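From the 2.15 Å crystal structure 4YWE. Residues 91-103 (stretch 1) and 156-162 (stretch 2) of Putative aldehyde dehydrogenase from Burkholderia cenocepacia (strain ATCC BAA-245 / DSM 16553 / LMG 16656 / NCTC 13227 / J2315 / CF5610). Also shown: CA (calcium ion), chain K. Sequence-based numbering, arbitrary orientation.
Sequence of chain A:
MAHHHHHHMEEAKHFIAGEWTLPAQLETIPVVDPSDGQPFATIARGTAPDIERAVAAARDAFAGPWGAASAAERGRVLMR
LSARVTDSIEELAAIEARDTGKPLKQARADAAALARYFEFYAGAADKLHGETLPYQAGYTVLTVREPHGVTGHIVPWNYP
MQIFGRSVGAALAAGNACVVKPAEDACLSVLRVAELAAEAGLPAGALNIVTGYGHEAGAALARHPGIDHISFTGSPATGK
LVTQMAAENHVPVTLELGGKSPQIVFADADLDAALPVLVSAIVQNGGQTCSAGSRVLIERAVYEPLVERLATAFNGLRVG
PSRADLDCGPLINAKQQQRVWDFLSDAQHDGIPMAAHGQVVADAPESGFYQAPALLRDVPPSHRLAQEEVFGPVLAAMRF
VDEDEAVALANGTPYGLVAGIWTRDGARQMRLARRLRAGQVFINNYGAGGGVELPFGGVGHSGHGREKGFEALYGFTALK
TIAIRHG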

# COMPACT_ATOMS: atom_id res chain seq x y z
N GLU A 91 36.20 -8.20 -13.20
CA GLU A 91 37.00 -8.70 -12.08
C GLU A 91 36.22 -9.71 -11.24
O GLU A 91 36.74 -10.78 -10.90
CB GLU A 91 37.47 -7.54 -11.21
CG GLU A 91 38.14 -7.94 -9.91
CD GLU A 91 38.53 -6.74 -9.07
OE1 GLU A 91 38.37 -5.60 -9.55
OE2 GLU A 91 38.99 -6.94 -7.93
N LEU A 92 34.98 -9.37 -10.91
CA LEU A 92 34.15 -10.25 -10.09
C LEU A 92 33.74 -11.51 -10.84
O LEU A 92 33.62 -12.58 -10.25
CB LEU A 92 32.90 -9.50 -9.61
CG LEU A 92 33.13 -8.39 -8.58
CD1 LEU A 92 31.85 -7.61 -8.33
CD2 LEU A 92 33.67 -8.97 -7.28
N ALA A 93 33.53 -11.38 -12.15
CA ALA A 93 33.14 -12.52 -12.97
C ALA A 93 34.27 -13.54 -13.06
O ALA A 93 34.03 -14.74 -13.06
CB ALA A 93 32.74 -12.06 -14.37
N ALA A 94 35.51 -13.05 -13.15
CA ALA A 94 36.67 -13.92 -13.22
C ALA A 94 36.83 -14.72 -11.93
O ALA A 94 37.15 -15.91 -11.96
CB ALA A 94 37.93 -13.11 -13.51
N ILE A 95 36.61 -14.06 -10.80
CA ILE A 95 36.73 -14.70 -9.50
C ILE A 95 35.61 -15.70 -9.29
O ILE A 95 35.84 -16.83 -8.86
CB ILE A 95 36.75 -13.65 -8.37
CG1 ILE A 95 38.00 -12.78 -8.46
CG2 ILE A 95 36.68 -14.32 -7.01
CD1 ILE A 95 38.06 -11.67 -7.44
N GLU A 96 34.38 -15.28 -9.59
CA GLU A 96 33.21 -16.12 -9.41
C GLU A 96 33.28 -17.38 -10.26
O GLU A 96 33.03 -18.49 -9.77
CB GLU A 96 31.93 -15.34 -9.73
CG GLU A 96 30.64 -16.08 -9.42
CD GLU A 96 30.23 -15.94 -7.96
OE1 GLU A 96 31.06 -16.24 -7.07
OE2 GLU A 96 29.08 -15.54 -7.71
N ALA A 97 33.62 -17.22 -11.53
CA ALA A 97 33.70 -18.33 -12.47
C ALA A 97 34.78 -19.33 -12.07
O ALA A 97 34.61 -20.54 -12.23
CB ALA A 97 33.95 -17.82 -13.88
N ARG A 98 35.89 -18.82 -11.56
CA ARG A 98 37.01 -19.66 -11.16
C ARG A 98 36.68 -20.47 -9.91
O ARG A 98 37.18 -21.57 -9.71
CB ARG A 98 38.26 -18.80 -10.92
CG ARG A 98 39.53 -19.57 -10.64
CD ARG A 98 40.71 -18.62 -10.46
NE ARG A 98 41.97 -19.33 -10.30
CZ ARG A 98 43.12 -18.74 -9.99
NH1 ARG A 98 43.17 -17.42 -9.82
NH2 ARG A 98 44.23 -19.46 -9.86
N ASP A 99 35.82 -19.90 -9.07
CA ASP A 99 35.52 -20.47 -7.76
C ASP A 99 34.30 -21.39 -7.80
O ASP A 99 34.26 -22.41 -7.12
CB ASP A 99 35.30 -19.34 -6.75
CG ASP A 99 35.38 -19.81 -5.31
OD1 ASP A 99 35.80 -20.96 -5.08
OD2 ASP A 99 35.04 -19.02 -4.41
N THR A 100 33.31 -21.03 -8.61
CA THR A 100 32.08 -21.81 -8.70
C THR A 100 32.10 -22.78 -9.87
O THR A 100 31.47 -23.84 -9.81
CB THR A 100 30.85 -20.90 -8.85
OG1 THR A 100 30.87 -20.28 -10.14
CG2 THR A 100 30.84 -19.82 -7.78
N GLY A 101 32.81 -22.42 -10.93
CA GLY A 101 32.95 -23.28 -12.09
C GLY A 101 32.06 -22.92 -13.26
O GLY A 101 32.20 -23.49 -14.35
N LYS A 102 31.16 -21.96 -13.06
CA LYS A 102 30.23 -21.56 -14.11
C LYS A 102 30.96 -20.85 -15.25
O LYS A 102 32.01 -20.24 -15.04
CB LYS A 102 29.14 -20.66 -13.53
CG LYS A 102 29.63 -19.33 -12.98
CD LYS A 102 28.49 -18.57 -12.31
CE LYS A 102 27.93 -19.35 -11.13
NZ LYS A 102 26.71 -18.72 -10.56
N PRO A 103 30.41 -20.95 -16.47
CA PRO A 103 30.96 -20.25 -17.64
C PRO A 103 31.05 -18.74 -17.44
O PRO A 103 30.29 -18.18 -16.64
CB PRO A 103 29.96 -20.59 -18.75
CG PRO A 103 29.38 -21.89 -18.34
CD PRO A 103 29.30 -21.84 -16.84
N PRO A 156 24.96 -19.76 -0.02
CA PRO A 156 25.48 -20.99 -0.64
C PRO A 156 26.49 -20.74 -1.75
O PRO A 156 26.84 -19.59 -2.04
CB PRO A 156 24.22 -21.66 -1.19
CG PRO A 156 23.32 -20.53 -1.50
CD PRO A 156 23.61 -19.44 -0.50
N TRP A 157 26.95 -21.82 -2.38
CA TRP A 157 28.06 -21.76 -3.33
C TRP A 157 27.62 -21.61 -4.79
O TRP A 157 28.44 -21.29 -5.65
CB TRP A 157 28.92 -23.02 -3.19
CG TRP A 157 28.11 -24.29 -3.11
CD1 TRP A 157 27.79 -24.97 -1.98
CD2 TRP A 157 27.50 -25.00 -4.19
NE1 TRP A 157 27.02 -26.07 -2.29
CE2 TRP A 157 26.83 -26.11 -3.65
CE3 TRP A 157 27.46 -24.81 -5.58
CZ2 TRP A 157 26.14 -27.03 -4.43
CZ3 TRP A 157 26.77 -25.72 -6.36
CH2 TRP A 157 26.11 -26.81 -5.78
N ASN A 158 26.34 -21.85 -5.07
CA ASN A 158 25.87 -21.90 -6.45
C ASN A 158 25.69 -20.51 -7.07
O ASN A 158 25.96 -20.31 -8.25
CB ASN A 158 24.57 -22.70 -6.55
CG ASN A 158 23.46 -22.12 -5.69
OD1 ASN A 158 23.72 -21.42 -4.70
ND2 ASN A 158 22.22 -22.42 -6.05
N TYR A 159 25.24 -19.55 -6.26
CA TYR A 159 25.17 -18.16 -6.70
C TYR A 159 25.63 -17.23 -5.58
O TYR A 159 24.81 -16.54 -4.98
CB TYR A 159 23.76 -17.78 -7.14
CG TYR A 159 23.25 -18.52 -8.35
CD1 TYR A 159 23.50 -18.06 -9.64
CD2 TYR A 159 22.49 -19.68 -8.21
CE1 TYR A 159 23.03 -18.74 -10.75
CE2 TYR A 159 22.02 -20.36 -9.32
CZ TYR A 159 22.29 -19.89 -10.58
OH TYR A 159 21.82 -20.57 -11.68
N PRO A 160 26.95 -17.21 -5.30
CA PRO A 160 27.50 -16.39 -4.21
C PRO A 160 27.11 -14.92 -4.31
O PRO A 160 26.57 -14.38 -3.35
CB PRO A 160 29.01 -16.57 -4.38
CG PRO A 160 29.15 -17.91 -5.00
CD PRO A 160 27.99 -18.03 -5.95
N MET A 161 27.37 -14.29 -5.45
CA MET A 161 27.09 -12.86 -5.61
C MET A 161 25.60 -12.55 -5.66
O MET A 161 25.14 -11.61 -5.01
CB MET A 161 27.76 -12.33 -6.88
CG MET A 161 29.25 -12.06 -6.74
SD MET A 161 29.92 -11.23 -8.19
CE MET A 161 29.58 -12.45 -9.47
N GLN A 162 24.84 -13.33 -6.43
CA GLN A 162 23.42 -13.05 -6.62
C GLN A 162 22.64 -13.15 -5.32
O GLN A 162 21.81 -12.30 -5.02
CB GLN A 162 22.83 -14.00 -7.66
CG GLN A 162 23.22 -13.69 -9.10
CD GLN A 162 22.04 -13.76 -10.04
OE1 GLN A 162 20.95 -13.28 -9.72
NE2 GLN A 162 22.24 -14.38 -11.20
CA CA K . 35.69 -23.41 -5.34
O HOH W 1 34.76 -25.57 -5.95
O HOH W 2 36.42 -24.45 -3.14

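What sets this contact apart is that its two hydrogen bonds both run from a charged side chain of one stretch to a backbone group of the other. The carboxylate of E96 accepts the amide proton of M161, and the ammonium group of K102 donates to the carbonyl of N158. The example illustrates a general principle: where a chain turns from loop into helix, its peptide groups are not all satisfied by local partners, and polar side chains from a neighbouring segment can serve them instead.

The first stretch is a helix through T100 that ends in a short loop; the second is a loop that enters a helix at P160, with Y159 at the N-cap position. The alpha carbons of E96 and P160 lie 7.7 Å apart and those of T100 and N158 6.6 Å, so the later residue of the first stretch faces the earlier residue of the second. L92, E96 and T100, spaced four residues apart and thus on one side of the helix, all direct their CA-to-CB bonds toward the other stretch.

E96 occupies the middle of this row. Its OE2 lies 3.1 Å from M161 N, and an N-H...acceptor angle of 164° makes the bond nearly straight. The amide belongs to the first turn of the helix, where amides have no preceding turn to supply carbonyl acceptors, and a carboxylate is well suited to the place because its negative charge also favours the amino-terminal end of the helix dipole. The same OE2 approaches P160 CD at 3.2 Å, against a proline ring that has no amide proton of its own to offer. The other oxygen, OE1, is hydrogen-bonded elsewhere in the structure.

K102 provides the complementary chemistry. Its NZ donates to N158 O at 2.9 Å, and it also sits 3.4 Å from CD1 of Y159, approaching that ring obliquely. The lysine starts beyond the helix end, after G101 has left helical geometry with a positive phi of 101°. At those backbone angles a beta carbon would be jammed against the carbonyl oxygen of T100, which accounts for glycine at the turn.

Van der Waals contacts fill in around these bonds. L92 CB meets M161 SD at 3.7 Å, a soft contact with the polarizable sulfur of M161, the residue with the most surface covered by the other stretch. T100 turns its methyl to the partner: CG2 is 3.5 Å from W157 O and 3.8 Å from P160 CG. Its hydroxyl is occupied at home, OG1 donating to E96 O at 2.8 Å and accepting a weak bond from K102 N at 3.4 Å.

The neighbouring D99 points its CA-to-CB bond sideways and takes no part in the contact. Instead it binds calcium through both its backbone O and its OD1, each 2.5 Å from the CA ion, with two waters and two atoms from elsewhere in the structure completing the coordination found here.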